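PDB 3PSQ: hypothetical exported protein from Streptococcus pyogenes, which is a class B sortase involved in pilus assembly, probably a cysteine transpeptidase that works through an acyl-thioester intermediate. Local coordinates for residues F109-K119 with K169-L177. Residues are numbered along the deposited sequence; the frame is centred on the assembly and turned at random. Where two conformers were deposited one is given.
With ZN (zinc ion), chain K; EDO (1,2-ethanediol), chain C; EDO (1,2-ethanediol), chain D.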
# COMPACT_ATOMS: atom_id res chain seq x y z
N PHE A 109 -12.40 -5.17 1.22
CA PHE A 109 -12.25 -4.68 2.58
C PHE A 109 -13.34 -3.72 3.03
O PHE A 109 -13.39 -3.34 4.20
CB PHE A 109 -10.87 -4.06 2.77
CG PHE A 109 -9.77 -5.08 2.83
CD1 PHE A 109 -9.54 -5.80 4.00
CD2 PHE A 109 -8.98 -5.34 1.73
CE1 PHE A 109 -8.52 -6.76 4.06
CE2 PHE A 109 -7.98 -6.27 1.80
CZ PHE A 109 -7.73 -6.98 2.97
N ARG A 110 -14.20 -3.33 2.10
CA ARG A 110 -15.39 -2.54 2.41
C ARG A 110 -16.45 -3.41 3.08
O ARG A 110 -17.33 -2.89 3.77
CB ARG A 110 -15.99 -1.91 1.13
CG ARG A 110 -15.04 -0.95 0.38
CD ARG A 110 -15.60 -0.51 -1.01
NE ARG A 110 -16.69 0.43 -0.78
CZ ARG A 110 -16.55 1.75 -0.77
NH1 ARG A 110 -15.38 2.31 -1.03
NH2 ARG A 110 -17.60 2.52 -0.50
N LYS A 111 -16.38 -4.72 2.85
CA LYS A 111 -17.38 -5.65 3.36
C LYS A 111 -17.06 -6.05 4.80
O LYS A 111 -15.95 -6.52 5.09
CB LYS A 111 -17.47 -6.90 2.48
CG LYS A 111 -17.89 -6.68 1.03
CD LYS A 111 -17.47 -7.94 0.20
CE LYS A 111 -17.97 -7.96 -1.27
NZ LYS A 111 -18.29 -9.40 -1.71
N LYS A 112 -18.05 -5.88 5.69
CA LYS A 112 -17.87 -6.20 7.12
C LYS A 112 -17.27 -7.58 7.36
O LYS A 112 -16.22 -7.71 7.98
CB LYS A 112 -19.19 -6.07 7.91
CG LYS A 112 -19.00 -6.16 9.43
CD LYS A 112 -20.34 -5.99 10.18
CE LYS A 112 -20.14 -6.07 11.71
NZ LYS A 112 -21.43 -6.27 12.48
N SER A 113 -17.92 -8.61 6.84
CA SER A 113 -17.45 -9.98 7.04
C SER A 113 -16.03 -10.18 6.50
O SER A 113 -15.20 -10.83 7.16
CB SER A 113 -18.43 -10.98 6.40
OG SER A 113 -17.82 -12.25 6.25
N PHE A 114 -15.74 -9.64 5.31
CA PHE A 114 -14.39 -9.74 4.74
C PHE A 114 -13.34 -9.00 5.60
O PHE A 114 -12.27 -9.52 5.87
CB PHE A 114 -14.36 -9.23 3.28
CG PHE A 114 -13.06 -9.54 2.56
CD1 PHE A 114 -12.95 -10.68 1.77
CD2 PHE A 114 -11.95 -8.71 2.69
CE1 PHE A 114 -11.78 -10.99 1.12
CE2 PHE A 114 -10.75 -9.01 2.04
CZ PHE A 114 -10.67 -10.15 1.26
N PHE A 115 -13.67 -7.79 6.00
CA PHE A 115 -12.82 -6.99 6.86
C PHE A 115 -12.55 -7.62 8.23
O PHE A 115 -11.44 -7.56 8.73
CB PHE A 115 -13.46 -5.64 7.08
CG PHE A 115 -12.61 -4.69 7.87
CD1 PHE A 115 -11.57 -3.97 7.25
CD2 PHE A 115 -12.83 -4.52 9.25
CE1 PHE A 115 -10.78 -3.09 7.99
CE2 PHE A 115 -12.04 -3.66 9.99
CZ PHE A 115 -11.00 -2.93 9.36
N ASN A 116 -13.57 -8.23 8.84
CA ASN A 116 -13.34 -8.97 10.09
C ASN A 116 -12.56 -10.27 9.89
O ASN A 116 -11.92 -10.75 10.81
CB ASN A 116 -14.65 -9.26 10.83
CG ASN A 116 -15.36 -8.00 11.33
OD1 ASN A 116 -14.77 -6.91 11.39
ND2 ASN A 116 -16.64 -8.14 11.67
N LYS A 117 -12.60 -10.86 8.70
CA LYS A 117 -11.91 -12.15 8.53
C LYS A 117 -10.43 -12.04 8.20
O LYS A 117 -9.60 -12.85 8.64
CB LYS A 117 -12.62 -13.02 7.49
CG LYS A 117 -12.22 -14.52 7.63
CD LYS A 117 -12.80 -15.42 6.55
CE LYS A 117 -12.08 -16.80 6.54
NZ LYS A 117 -11.09 -16.96 5.42
N HIS A 118 -10.08 -11.01 7.43
CA HIS A 118 -8.71 -10.83 6.92
C HIS A 118 -8.14 -9.56 7.51
O HIS A 118 -8.64 -8.46 7.23
CB HIS A 118 -8.78 -10.77 5.40
CG HIS A 118 -9.42 -11.98 4.79
ND1 HIS A 118 -8.79 -13.21 4.76
CD2 HIS A 118 -10.62 -12.15 4.20
CE1 HIS A 118 -9.57 -14.09 4.16
NE2 HIS A 118 -10.68 -13.47 3.80
N LYS A 119 -7.12 -9.72 8.35
CA LYS A 119 -6.75 -8.68 9.31
C LYS A 119 -5.28 -8.30 9.22
O LYS A 119 -4.81 -7.45 9.97
CB LYS A 119 -7.03 -9.18 10.72
CG LYS A 119 -8.48 -9.30 11.06
CD LYS A 119 -8.64 -10.26 12.23
CE LYS A 119 -9.81 -9.84 13.10
NZ LYS A 119 -9.56 -10.38 14.47
N LYS A 169 -13.31 8.92 7.24
CA LYS A 169 -13.40 8.50 5.85
C LYS A 169 -13.44 6.99 5.71
O LYS A 169 -13.39 6.47 4.61
CB LYS A 169 -12.24 9.11 5.05
CG LYS A 169 -12.51 10.56 4.81
CD LYS A 169 -11.36 11.30 4.23
CE LYS A 169 -11.77 12.75 4.09
NZ LYS A 169 -11.13 13.37 2.90
N SER A 170 -13.53 6.29 6.85
CA SER A 170 -13.48 4.84 6.85
C SER A 170 -14.85 4.21 6.65
O SER A 170 -15.85 4.69 7.20
CB SER A 170 -12.85 4.32 8.14
OG SER A 170 -11.46 4.63 8.19
N VAL A 171 -14.88 3.16 5.85
CA VAL A 171 -16.06 2.33 5.65
C VAL A 171 -16.02 1.16 6.65
O VAL A 171 -17.06 0.69 7.10
CB VAL A 171 -16.13 1.78 4.19
CG1 VAL A 171 -17.29 0.80 4.03
CG2 VAL A 171 -16.27 2.92 3.20
N GLN A 172 -14.81 0.67 6.95
CA GLN A 172 -14.59 -0.23 8.07
C GLN A 172 -13.42 0.26 8.94
O GLN A 172 -12.45 0.84 8.44
CB GLN A 172 -14.34 -1.66 7.59
CG GLN A 172 -15.36 -2.22 6.64
CD GLN A 172 -16.72 -2.42 7.27
OE1 GLN A 172 -16.86 -2.37 8.50
NE2 GLN A 172 -17.74 -2.65 6.45
N TYR A 173 -13.51 0.04 10.25
CA TYR A 173 -12.48 0.50 11.20
C TYR A 173 -12.43 -0.39 12.45
O TYR A 173 -13.45 -0.97 12.85
CB TYR A 173 -12.80 1.93 11.62
CG TYR A 173 -11.70 2.64 12.39
CD1 TYR A 173 -10.65 3.27 11.72
CD2 TYR A 173 -11.73 2.70 13.78
CE1 TYR A 173 -9.65 3.93 12.42
CE2 TYR A 173 -10.72 3.39 14.50
CZ TYR A 173 -9.69 3.99 13.80
OH TYR A 173 -8.70 4.67 14.45
N ARG A 174 -11.25 -0.54 13.04
CA ARG A 174 -11.13 -1.22 14.33
C ARG A 174 -10.08 -0.49 15.16
O ARG A 174 -9.08 -0.03 14.62
CB ARG A 174 -10.77 -2.70 14.15
CG ARG A 174 -9.37 -2.98 13.60
CD ARG A 174 -9.01 -4.46 13.64
NE ARG A 174 -10.06 -5.27 13.01
CZ ARG A 174 -10.00 -5.78 11.79
NH1 ARG A 174 -11.01 -6.50 11.32
NH2 ARG A 174 -8.92 -5.58 11.04
N GLU A 175 -10.32 -0.37 16.47
CA GLU A 175 -9.37 0.20 17.42
C GLU A 175 -8.29 -0.80 17.76
O GLU A 175 -8.59 -1.86 18.31
CB GLU A 175 -10.07 0.54 18.73
CG GLU A 175 -11.26 1.47 18.63
CD GLU A 175 -10.87 2.93 18.36
OE1 GLU A 175 -9.76 3.35 18.81
OE2 GLU A 175 -11.66 3.65 17.69
N ILE A 176 -7.03 -0.50 17.47
CA ILE A 176 -5.95 -1.33 18.00
C ILE A 176 -4.96 -0.50 18.84
O ILE A 176 -4.92 0.73 18.70
CB ILE A 176 -5.25 -2.20 16.90
CG1 ILE A 176 -4.55 -1.32 15.85
CG2 ILE A 176 -6.25 -3.17 16.24
CD1 ILE A 176 -3.69 -2.13 14.86
N LEU A 177 -4.20 -1.13 19.74
CA LEU A 177 -3.19 -0.42 20.52
C LEU A 177 -2.18 0.27 19.60
O LEU A 177 -1.60 -0.38 18.73
CB LEU A 177 -2.42 -1.39 21.42
CG LEU A 177 -2.72 -1.57 22.92
CD1 LEU A 177 -2.03 -2.85 23.42
CD2 LEU A 177 -2.30 -0.34 23.75
ZN ZN K . -11.42 -15.12 2.74
C1 EDO C . -21.53 -5.92 5.04
O1 EDO C . -20.68 -4.79 4.77
C2 EDO C . -21.01 -7.21 4.38
O2 EDO C . -20.43 -8.06 5.38
C1 EDO D . -4.78 2.62 15.52
O1 EDO D . -4.84 2.93 16.90
C2 EDO D . -6.20 2.44 15.02
O2 EDO D . -6.65 1.17 15.47
O HOH W 1 -14.71 -4.08 12.81
O HOH W 2 -13.22 -13.98 2.89
O HOH W 3 -11.08 -14.76 0.20
O HOH W 4 -9.44 -16.67 2.55
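F115, on the short helix 112-117, takes the side chains of R174 and Q172 on opposite sides of its ring. The guanidinium of R174 stacks nearly flat on it, planes 17° apart and centres 4.2 Å apart, with CE2 of F115 under one face and the aliphatic chain of K119 over the other. Q172 adds a CH-pi contact, its CB 3.5 Å from the centroid of the F115 ring and almost on the normal. With CG anti to the backbone N (chi1 -176°), F115 turns its ring out toward the bulged strand 170-173, where V171 and Q172 both face C138.

Two hydrogen bonds tie side chains of this strand and the loop after it to carbonyls of the other segment. NE2 of Q172 donates to O of R110 at 2.7 Å, nearly straight; a bend at chi2 (-67°) brings NE2 round to this carbonyl. NH1 of R174 reaches O of F115 at 2.8 Å, in the guanidinium plane but above that of the carbonyl, while NH2 hydrogen-bonds to O of I135.

At the margin, CG2 of V171 sits over the guanidinium of R110, 4.0 Å from its NH2; that arginine forms a salt bridge with E191.

Thus R174 is held flat by stacking and fixed in rotation by two carbonyls, which joins helix 112-117 to strand 130-142 of the sortase sheet.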